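Local coordinates for protein MxaA (Stigmatella aurantiaca, PDB 4W4T) that is a polyketide synthase-peptide synthetase of myxalamid biosynthesis, whose terminal NADPH-binding reductase domain, the part present here, probably releases the carrier-bound product by reduction, at residues T79-E92 and R116-L129. Residues are numbered along the deposited sequence; the frame is centred on the assembly and turned at random.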
ATOM      1  N   THR A  79     -13.436  37.202  10.939  1.00 32.55           N
ATOM      2  CA  THR A  79     -12.427  38.247  11.006  1.00 33.21           C
ATOM      3  C   THR A  79     -12.592  39.165   9.808  1.00 29.81           C
ATOM      4  O   THR A  79     -13.235  38.797   8.832  1.00 28.75           O
ATOM      5  CB  THR A  79     -10.995  37.683  10.981  1.00 32.06           C
ATOM      6  OG1 THR A  79     -10.646  37.376   9.626  1.00 27.75           O
ATOM      7  CG2 THR A  79     -10.874  36.424  11.834  1.00 34.13           C
ATOM      8  N   ASP A  80     -11.988  40.344   9.861  1.00 32.18           N
ATOM      9  CA  ASP A  80     -11.878  41.152   8.653  1.00 35.20           C
ATOM     10  C   ASP A  80     -10.411  41.266   8.234  1.00 34.09           C
ATOM     11  O   ASP A  80      -9.998  42.258   7.637  1.00 30.80           O
ATOM     12  CB  ASP A  80     -12.502  42.535   8.851  1.00 38.22           C
ATOM     13  CG  ASP A  80     -11.787  43.360   9.901  1.00 43.45           C
ATOM     14  OD1 ASP A  80     -11.065  42.778  10.734  1.00 43.88           O
ATOM     15  OD2 ASP A  80     -11.954  44.598   9.900  1.00 56.53           O
ATOM     16  N   ALA A  81      -9.627  40.241   8.558  1.00 32.36           N
ATOM     17  CA  ALA A  81      -8.222  40.216   8.162  1.00 30.47           C
ATOM     18  C   ALA A  81      -8.085  39.654   6.749  1.00 26.66           C
ATOM     19  O   ALA A  81      -8.912  38.871   6.310  1.00 27.09           O
ATOM     20  CB  ALA A  81      -7.401  39.395   9.147  1.00 25.66           C
ATOM     21  N   ARG A  82      -7.052  40.073   6.028  1.00 28.02           N
ATOM     22  CA  ARG A  82      -6.737  39.424   4.765  1.00 24.13           C
ATOM     23  C   ARG A  82      -6.101  38.079   5.100  1.00 23.01           C
ATOM     24  O   ARG A  82      -5.261  38.005   5.990  1.00 24.82           O
ATOM     25  CB  ARG A  82      -5.810  40.300   3.911  1.00 30.80           C
ATOM     26  CG  ARG A  82      -6.500  41.590   3.444  1.00 35.61           C
ATOM     27  CD  ARG A  82      -5.687  42.375   2.441  1.00 42.12           C
ATOM     28  NE  ARG A  82      -4.415  42.809   3.004  1.00 42.31           N
ATOM     29  CZ  ARG A  82      -3.235  42.368   2.590  1.00 41.90           C
ATOM     30  NH1 ARG A  82      -3.169  41.489   1.596  1.00 46.73           N
ATOM     31  NH2 ARG A  82      -2.125  42.812   3.163  1.00 41.93           N
ATOM     32  N   ILE A  83      -6.528  37.024   4.423  1.00 23.02           N
ATOM     33  CA  ILE A  83      -6.054  35.682   4.743  1.00 24.05           C
ATOM     34  C   ILE A  83      -5.052  35.213   3.702  1.00 20.72           C
ATOM     35  O   ILE A  83      -5.427  34.781   2.613  1.00 22.99           O
ATOM     36  CB  ILE A  83      -7.210  34.641   4.824  1.00 22.81           C
ATOM     37  CG1 ILE A  83      -8.417  35.185   5.611  1.00 22.71           C
ATOM     38  CG2 ILE A  83      -6.690  33.317   5.410  1.00 21.09           C
ATOM     39  CD1 ILE A  83      -8.133  35.523   7.065  1.00 25.61           C
ATOM     40  N   TYR A  84      -3.774  35.295   4.053  1.00 21.05           N
ATOM     41  CA  TYR A  84      -2.715  34.753   3.219  1.00 22.08           C
ATOM     42  C   TYR A  84      -2.734  33.234   3.303  1.00 19.96           C
ATOM     43  O   TYR A  84      -2.700  32.685   4.399  1.00 20.60           O
ATOM     44  CB  TYR A  84      -1.351  35.288   3.655  1.00 19.82           C
ATOM     45  CG  TYR A  84      -1.148  36.759   3.363  1.00 25.33           C
ATOM     46  CD1 TYR A  84      -1.788  37.741   4.115  1.00 24.90           C
ATOM     47  CD2 TYR A  84      -0.303  37.165   2.340  1.00 27.88           C
ATOM     48  CE1 TYR A  84      -1.592  39.096   3.841  1.00 28.30           C
ATOM     49  CE2 TYR A  84      -0.103  38.510   2.062  1.00 31.31           C
ATOM     50  CZ  TYR A  84      -0.747  39.466   2.811  1.00 33.44           C
ATOM     51  OH  TYR A  84      -0.528  40.799   2.520  1.00 40.03           O
ATOM     52  N   CYS A  85      -2.776  32.573   2.154  1.00 17.76           N
ATOM     53  CA  CYS A  85      -2.846  31.118   2.102  1.00 19.88           C
ATOM     54  C   CYS A  85      -1.668  30.483   1.377  1.00 19.59           C
ATOM     55  O   CYS A  85      -1.526  30.622   0.174  1.00 21.95           O
ATOM     56  CB  CYS A  85      -4.141  30.675   1.428  1.00 18.71           C
ATOM     57  SG  CYS A  85      -5.607  31.164   2.337  1.00 22.76           S
ATOM     58  N   LEU A  86      -0.849  29.749   2.116  1.00 17.84           N
ATOM     59  CA  LEU A  86       0.294  29.069   1.526  1.00 19.41           C
ATOM     60  C   LEU A  86      -0.193  27.958   0.599  1.00 22.19           C
ATOM     61  O   LEU A  86      -1.006  27.126   1.000  1.00 19.15           O
ATOM     62  CB  LEU A  86       1.198  28.504   2.625  1.00 18.86           C
ATOM     63  CG  LEU A  86       2.560  27.975   2.179  1.00 19.90           C
ATOM     64  CD1 LEU A  86       3.483  29.136   1.841  1.00 20.21           C
ATOM     65  CD2 LEU A  86       3.149  27.109   3.272  1.00 19.91           C
ATOM     66  N   VAL A  87       0.286  27.945  -0.641  1.00 17.07           N
ATOM     67  CA  VAL A  87      -0.184  26.979  -1.618  1.00 19.55           C
ATOM     68  C   VAL A  87       0.883  26.678  -2.666  1.00 22.94           C
ATOM     69  O   VAL A  87       1.540  27.590  -3.173  1.00 21.14           O
ATOM     70  CB  VAL A  87      -1.482  27.485  -2.319  1.00 23.09           C
ATOM     71  CG1 VAL A  87      -1.238  28.854  -2.986  1.00 22.41           C
ATOM     72  CG2 VAL A  87      -1.995  26.469  -3.327  1.00 22.14           C
ATOM     73  N   ARG A  88       1.068  25.396  -2.972  1.00 24.24           N
ATOM     74  CA  ARG A  88       1.954  24.973  -4.055  1.00 25.69           C
ATOM     75  C   ARG A  88       1.327  25.270  -5.406  1.00 27.63           C
ATOM     76  O   ARG A  88       0.297  24.694  -5.755  1.00 25.26           O
ATOM     77  CB  ARG A  88       2.259  23.475  -3.977  1.00 30.11           C
ATOM     78  CG  ARG A  88       2.993  23.027  -2.731  1.00 34.10           C
ATOM     79  CD  ARG A  88       3.204  21.509  -2.713  1.00 40.46           C
ATOM     80  NE  ARG A  88       4.132  21.051  -3.744  1.00 49.66           N
ATOM     81  CZ  ARG A  88       3.789  20.302  -4.787  1.00 60.73           C
ATOM     82  NH1 ARG A  88       2.527  19.921  -4.947  1.00 64.96           N
ATOM     83  NH2 ARG A  88       4.707  19.932  -5.673  1.00 62.92           N
ATOM     84  N   SER A  89       1.954  26.157  -6.169  1.00 24.57           N
ATOM     85  CA  SER A  89       1.472  26.498  -7.504  1.00 26.02           C
ATOM     86  C   SER A  89       2.539  27.318  -8.224  1.00 29.33           C
ATOM     87  O   SER A  89       3.432  27.863  -7.579  1.00 28.20           O
ATOM     88  CB  SER A  89       0.159  27.279  -7.427  1.00 25.18           C
ATOM     89  OG  SER A  89       0.326  28.459  -6.646  1.00 28.14           O
ATOM     90  N   LYS A  90       2.452  27.398  -9.550  1.00 32.12           N
ATOM     91  CA  LYS A  90       3.428  28.169 -10.325  1.00 33.41           C
ATOM     92  C   LYS A  90       3.141  29.673 -10.284  1.00 30.36           C
ATOM     93  O   LYS A  90       4.051  30.487 -10.469  1.00 28.35           O
ATOM     94  CB  LYS A  90       3.464  27.686 -11.776  1.00 37.68           C
ATOM     95  CG  LYS A  90       4.264  26.405 -11.984  1.00 44.32           C
ATOM     96  CD  LYS A  90       5.727  26.610 -11.621  1.00 48.18           C
ATOM     97  CE  LYS A  90       6.438  25.284 -11.382  1.00 57.18           C
ATOM     98  NZ  LYS A  90       5.894  24.577 -10.188  1.00 54.85           N
ATOM     99  N   THR A  91       1.884  30.047 -10.063  1.00 25.72           N
ATOM    100  CA  THR A  91       1.534  31.462  -9.936  1.00 26.68           C
ATOM    101  C   THR A  91       0.509  31.673  -8.840  1.00 25.79           C
ATOM    102  O   THR A  91      -0.163  30.734  -8.432  1.00 25.49           O
ATOM    103  CB  THR A  91       0.959  32.063 -11.247  1.00 29.57           C
ATOM    104  OG1 THR A  91      -0.233  31.363 -11.620  1.00 25.52           O
ATOM    105  CG2 THR A  91       1.979  32.015 -12.389  1.00 31.24           C
ATOM    106  N   GLU A  92       0.395  32.913  -8.375  1.00 24.60           N
ATOM    107  CA  GLU A  92      -0.618  33.276  -7.394  1.00 24.63           C
ATOM    108  C   GLU A  92      -2.025  32.999  -7.912  1.00 28.47           C
ATOM    109  O   GLU A  92      -2.923  32.608  -7.150  1.00 26.35           O
ATOM    110  CB  GLU A  92      -0.498  34.748  -7.015  1.00 24.70           C
ATOM    111  CG  GLU A  92       0.832  35.101  -6.377  1.00 25.69           C
ATOM    112  CD  GLU A  92       0.922  36.556  -5.976  1.00 28.69           C
ATOM    113  OE1 GLU A  92       0.078  37.373  -6.423  1.00 26.53           O
ATOM    114  OE2 GLU A  92       1.832  36.879  -5.189  1.00 31.26           O
ATOM    115  N   ARG A 116     -10.575  38.544  -0.019  1.00 29.69           N
ATOM    116  CA  ARG A 116      -9.997  38.300   1.301  1.00 28.91           C
ATOM    117  C   ARG A 116      -8.783  37.354   1.274  1.00 27.08           C
ATOM    118  O   ARG A 116      -7.980  37.349   2.208  1.00 27.60           O
ATOM    119  CB  ARG A 116     -11.066  37.723   2.243  1.00 29.37           C
ATOM    120  CG  ARG A 116     -12.297  38.610   2.457  1.00 27.41           C
ATOM    121  CD  ARG A 116     -12.020  39.757   3.403  1.00 27.76           C
ATOM    122  NE  ARG A 116     -11.487  39.297   4.682  1.00 30.35           N
ATOM    123  CZ  ARG A 116     -12.222  38.791   5.670  1.00 31.36           C
ATOM    124  NH1 ARG A 116     -13.540  38.684   5.543  1.00 28.82           N
ATOM    125  NH2 ARG A 116     -11.638  38.391   6.792  1.00 29.91           N
ATOM    126  N   ILE A 117      -8.663  36.567   0.207  1.00 24.49           N
ATOM    127  CA  ILE A 117      -7.667  35.499   0.111  1.00 26.30           C
ATOM    128  C   ILE A 117      -6.438  35.952  -0.690  1.00 29.56           C
ATOM    129  O   ILE A 117      -6.576  36.473  -1.782  1.00 29.70           O
ATOM    130  CB  ILE A 117      -8.244  34.241  -0.553  1.00 29.93           C
ATOM    131  CG1 ILE A 117      -9.472  33.735   0.200  1.00 29.75           C
ATOM    132  CG2 ILE A 117      -7.187  33.157  -0.634  1.00 25.44           C
ATOM    133  CD1 ILE A 117     -10.189  32.610  -0.521  1.00 32.09           C
ATOM    134  N   VAL A 118      -5.258  35.752  -0.123  1.00 25.62           N
ATOM    135  CA  VAL A 118      -4.013  36.067  -0.789  1.00 28.04           C
ATOM    136  C   VAL A 118      -3.115  34.862  -0.864  1.00 24.22           C
ATOM    137  O   VAL A 118      -2.482  34.524   0.150  1.00 24.45           O
ATOM    138  CB  VAL A 118      -3.249  37.187  -0.028  1.00 28.08           C
ATOM    139  CG1 VAL A 118      -1.963  37.538  -0.771  1.00 29.45           C
ATOM    140  CG2 VAL A 118      -4.115  38.373   0.197  1.00 31.47           C
ATOM    141  N   PRO A 119      -3.091  34.199  -2.018  1.00 23.72           N
ATOM    142  CA  PRO A 119      -2.217  33.049  -2.038  1.00 24.08           C
ATOM    143  C   PRO A 119      -0.742  33.447  -1.912  1.00 26.13           C
ATOM    144  O   PRO A 119      -0.322  34.529  -2.354  1.00 26.56           O
ATOM    145  CB  PRO A 119      -2.464  32.419  -3.385  1.00 23.77           C
ATOM    146  CG  PRO A 119      -3.730  32.895  -3.849  1.00 28.48           C
ATOM    147  CD  PRO A 119      -3.959  34.255  -3.188  1.00 27.87           C
ATOM    148  N   VAL A 120       0.016  32.590  -1.240  1.00 23.00           N
ATOM    149  CA  VAL A 120       1.449  32.726  -1.140  1.00 23.99           C
ATOM    150  C   VAL A 120       1.991  31.454  -1.735  1.00 20.67           C
ATOM    151  O   VAL A 120       1.734  30.377  -1.210  1.00 20.00           O
ATOM    152  CB  VAL A 120       1.892  32.936   0.332  1.00 22.79           C
ATOM    153  CG1 VAL A 120       3.445  33.005   0.438  1.00 21.99           C
ATOM    154  CG2 VAL A 120       1.263  34.180   0.922  1.00 23.50           C
ATOM    155  N   ARG A 121       2.683  31.563  -2.863  1.00 22.49           N
ATOM    156  CA  ARG A 121       3.281  30.384  -3.486  1.00 22.19           C
ATOM    157  C   ARG A 121       4.330  29.800  -2.553  1.00 25.91           C
ATOM    158  O   ARG A 121       5.211  30.531  -2.084  1.00 25.09           O
ATOM    159  CB  ARG A 121       3.961  30.712  -4.820  1.00 27.87           C
ATOM    160  CG  ARG A 121       3.067  31.140  -5.954  1.00 29.37           C
ATOM    161  CD  ARG A 121       3.951  31.482  -7.150  1.00 28.18           C
ATOM    162  NE  ARG A 121       4.852  30.373  -7.448  1.00 30.35           N
ATOM    163  CZ  ARG A 121       5.966  30.474  -8.164  1.00 34.33           C
ATOM    164  NH1 ARG A 121       6.340  31.648  -8.659  1.00 36.24           N
ATOM    165  NH2 ARG A 121       6.708  29.392  -8.378  1.00 36.80           N
ATOM    166  N   GLY A 122       4.264  28.493  -2.313  1.00 23.08           N
ATOM    167  CA  GLY A 122       5.153  27.881  -1.351  1.00 21.77           C
ATOM    168  C   GLY A 122       4.786  26.464  -0.961  1.00 25.24           C
ATOM    169  O   GLY A 122       3.800  25.886  -1.436  1.00 26.19           O
ATOM    170  N   ASP A 123       5.593  25.910  -0.065  1.00 24.05           N
ATOM    171  CA  ASP A 123       5.609  24.483   0.209  1.00 22.77           C
ATOM    172  C   ASP A 123       6.049  24.295   1.645  1.00 20.57           C
ATOM    173  O   ASP A 123       7.175  24.614   2.001  1.00 18.08           O
ATOM    174  CB  ASP A 123       6.563  23.764  -0.745  1.00 25.09           C
ATOM    175  CG  ASP A 123       6.458  22.251  -0.674  1.00 28.55           C
ATOM    176  OD1 ASP A 123       5.947  21.707   0.330  1.00 25.36           O
ATOM    177  OD2 ASP A 123       6.916  21.594  -1.638  1.00 30.59           O
ATOM    178  N   ILE A 124       5.148  23.774   2.466  1.00 19.18           N
ATOM    179  CA  ILE A 124       5.448  23.489   3.853  1.00 17.73           C
ATOM    180  C   ILE A 124       6.682  22.582   4.052  1.00 19.11           C
ATOM    181  O   ILE A 124       7.348  22.633   5.090  1.00 17.71           O
ATOM    182  CB  ILE A 124       4.209  22.850   4.517  1.00 19.70           C
ATOM    183  CG1 ILE A 124       4.226  23.120   6.017  1.00 21.24           C
ATOM    184  CG2 ILE A 124       4.074  21.371   4.155  1.00 19.33           C
ATOM    185  CD1 ILE A 124       4.205  24.592   6.335  1.00 20.22           C
ATOM    186  N   GLY A 125       7.008  21.771   3.053  1.00 16.72           N
ATOM    187  CA  GLY A 125       8.093  20.820   3.201  1.00 18.93           C
ATOM    188  C   GLY A 125       9.443  21.357   2.740  1.00 19.98           C
ATOM    189  O   GLY A 125      10.385  20.584   2.590  1.00 17.48           O
ATOM    190  N   GLN A 126       9.537  22.668   2.522  1.00 16.77           N
ATOM    191  CA  GLN A 126      10.780  23.298   2.047  1.00 19.07           C
ATOM    192  C   GLN A 126      11.245  24.368   3.034  1.00 18.35           C
ATOM    193  O   GLN A 126      10.414  24.955   3.731  1.00 16.80           O
ATOM    194  CB  GLN A 126      10.570  23.926   0.665  1.00 20.51           C
ATOM    195  CG  GLN A 126      10.246  22.927  -0.438  1.00 22.12           C
ATOM    196  CD  GLN A 126      11.437  22.057  -0.781  1.00 26.47           C
ATOM    197  OE1 GLN A 126      12.583  22.456  -0.584  1.00 30.69           O
ATOM    198  NE2 GLN A 126      11.178  20.866  -1.295  1.00 31.24           N
ATOM    199  N   PRO A 127      12.566  24.634   3.089  1.00 17.63           N
ATOM    200  CA  PRO A 127      13.098  25.723   3.919  1.00 15.76           C
ATOM    201  C   PRO A 127      12.373  27.029   3.648  1.00 18.47           C
ATOM    202  O   PRO A 127      12.059  27.310   2.486  1.00 16.74           O
ATOM    203  CB  PRO A 127      14.575  25.829   3.482  1.00 18.42           C
ATOM    204  CG  PRO A 127      14.907  24.474   2.962  1.00 21.54           C
ATOM    205  CD  PRO A 127      13.639  23.894   2.385  1.00 18.74           C
ATOM    206  N   LEU A 128      12.104  27.799   4.704  1.00 14.51           N
ATOM    207  CA  LEU A 128      11.420  29.081   4.559  1.00 16.18           C
ATOM    208  C   LEU A 128      10.071  28.930   3.850  1.00 16.94           C
ATOM    209  O   LEU A 128       9.593  29.868   3.216  1.00 17.02           O
ATOM    210  CB  LEU A 128      12.305  30.073   3.797  1.00 15.86           C
ATOM    211  CG  LEU A 128      13.724  30.315   4.325  1.00 14.90           C
ATOM    212  CD1 LEU A 128      14.393  31.446   3.525  1.00 15.53           C
ATOM    213  CD2 LEU A 128      13.739  30.642   5.810  1.00 15.36           C
ATOM    214  N   LEU A 129       9.457  27.751   3.975  1.00 16.25           N
ATOM    215  CA  LEU A 129       8.166  27.479   3.350  1.00 16.30           C
ATOM    216  C   LEU A 129       8.239  27.596   1.831  1.00 18.76           C
ATOM    217  O   LEU A 129       7.237  27.872   1.177  1.00 17.63           O
ATOM    218  CB  LEU A 129       7.094  28.433   3.888  1.00 16.55           C
ATOM    219  CG  LEU A 129       7.045  28.599   5.398  1.00 18.60           C
ATOM    220  CD1 LEU A 129       6.076  29.713   5.803  1.00 16.95           C
ATOM    221  CD2 LEU A 129       6.665  27.260   6.054  1.00 18.96           C
TER
HETATM  222  O   HOH W   1       3.525  34.188  -3.746  1.00 25.99           O
HETATM  223  O   HOH W   2       1.415  36.707  -2.466  1.00 32.10           O
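The carbonyl oxygens of Thr79 and Ala81 receive the guanidinium of Arg116 where two parallel strands, 82-87 and 117-121, begin to pair. With helix 92-105 between them they form a beta-alpha-beta unit of the Rossmann fold, in which 117-121 extends the sheet beyond 82-87. NE and NH2 of Arg116 both grip Ala81 O, which lies in the guanidinium plane, 2.8 Å from NH2; NH2 also reaches Thr79 O at 2.6 Å, from above that carbonyl's plane. Bends at chi2 and chi3 curl the arginine back over residues 79-81, and its NH1 is bonded to Cys76 O in helix 66-78. With an alanine here, Ala81 O would probably lose both of its side-chain donors, and Thr79 O and Cys76 O would be left without this partner. From Ile83 to Val87, backbone bonds alternate in direction across the strands. Tyr84 takes CB of Val118 over one ring face, a CH-pi contact, while Val120 CG2 meets the ring edge 3.7 Å from CD2; the Tyr84 hydroxyl accepts from Arg82 NH2. On the other sheet face, Cys85 SG touches Ile117 CG2 and Val87 CG1 lies against Pro119 CB. Leu86, its CG trans to the backbone N (chi1 -170°), rests CD1 against Gly122 CA and sets CD2 4.1 Å from Ile124 CD1. Beyond the strands, Arg88 and Asp123, both NADPH-binding residues, form a long salt bridge, NE to OD2 at 3.5 Å, with the guanidinium and carboxylate planes 65° apart. Ser89 O accepts from Arg121 NE, and Lys90 O sits over the centre of the same guanidinium, 2.9 Å above its plane. Finally, one water donates to both Glu92 OE2 and Pro119 O, 2.8 Å from each.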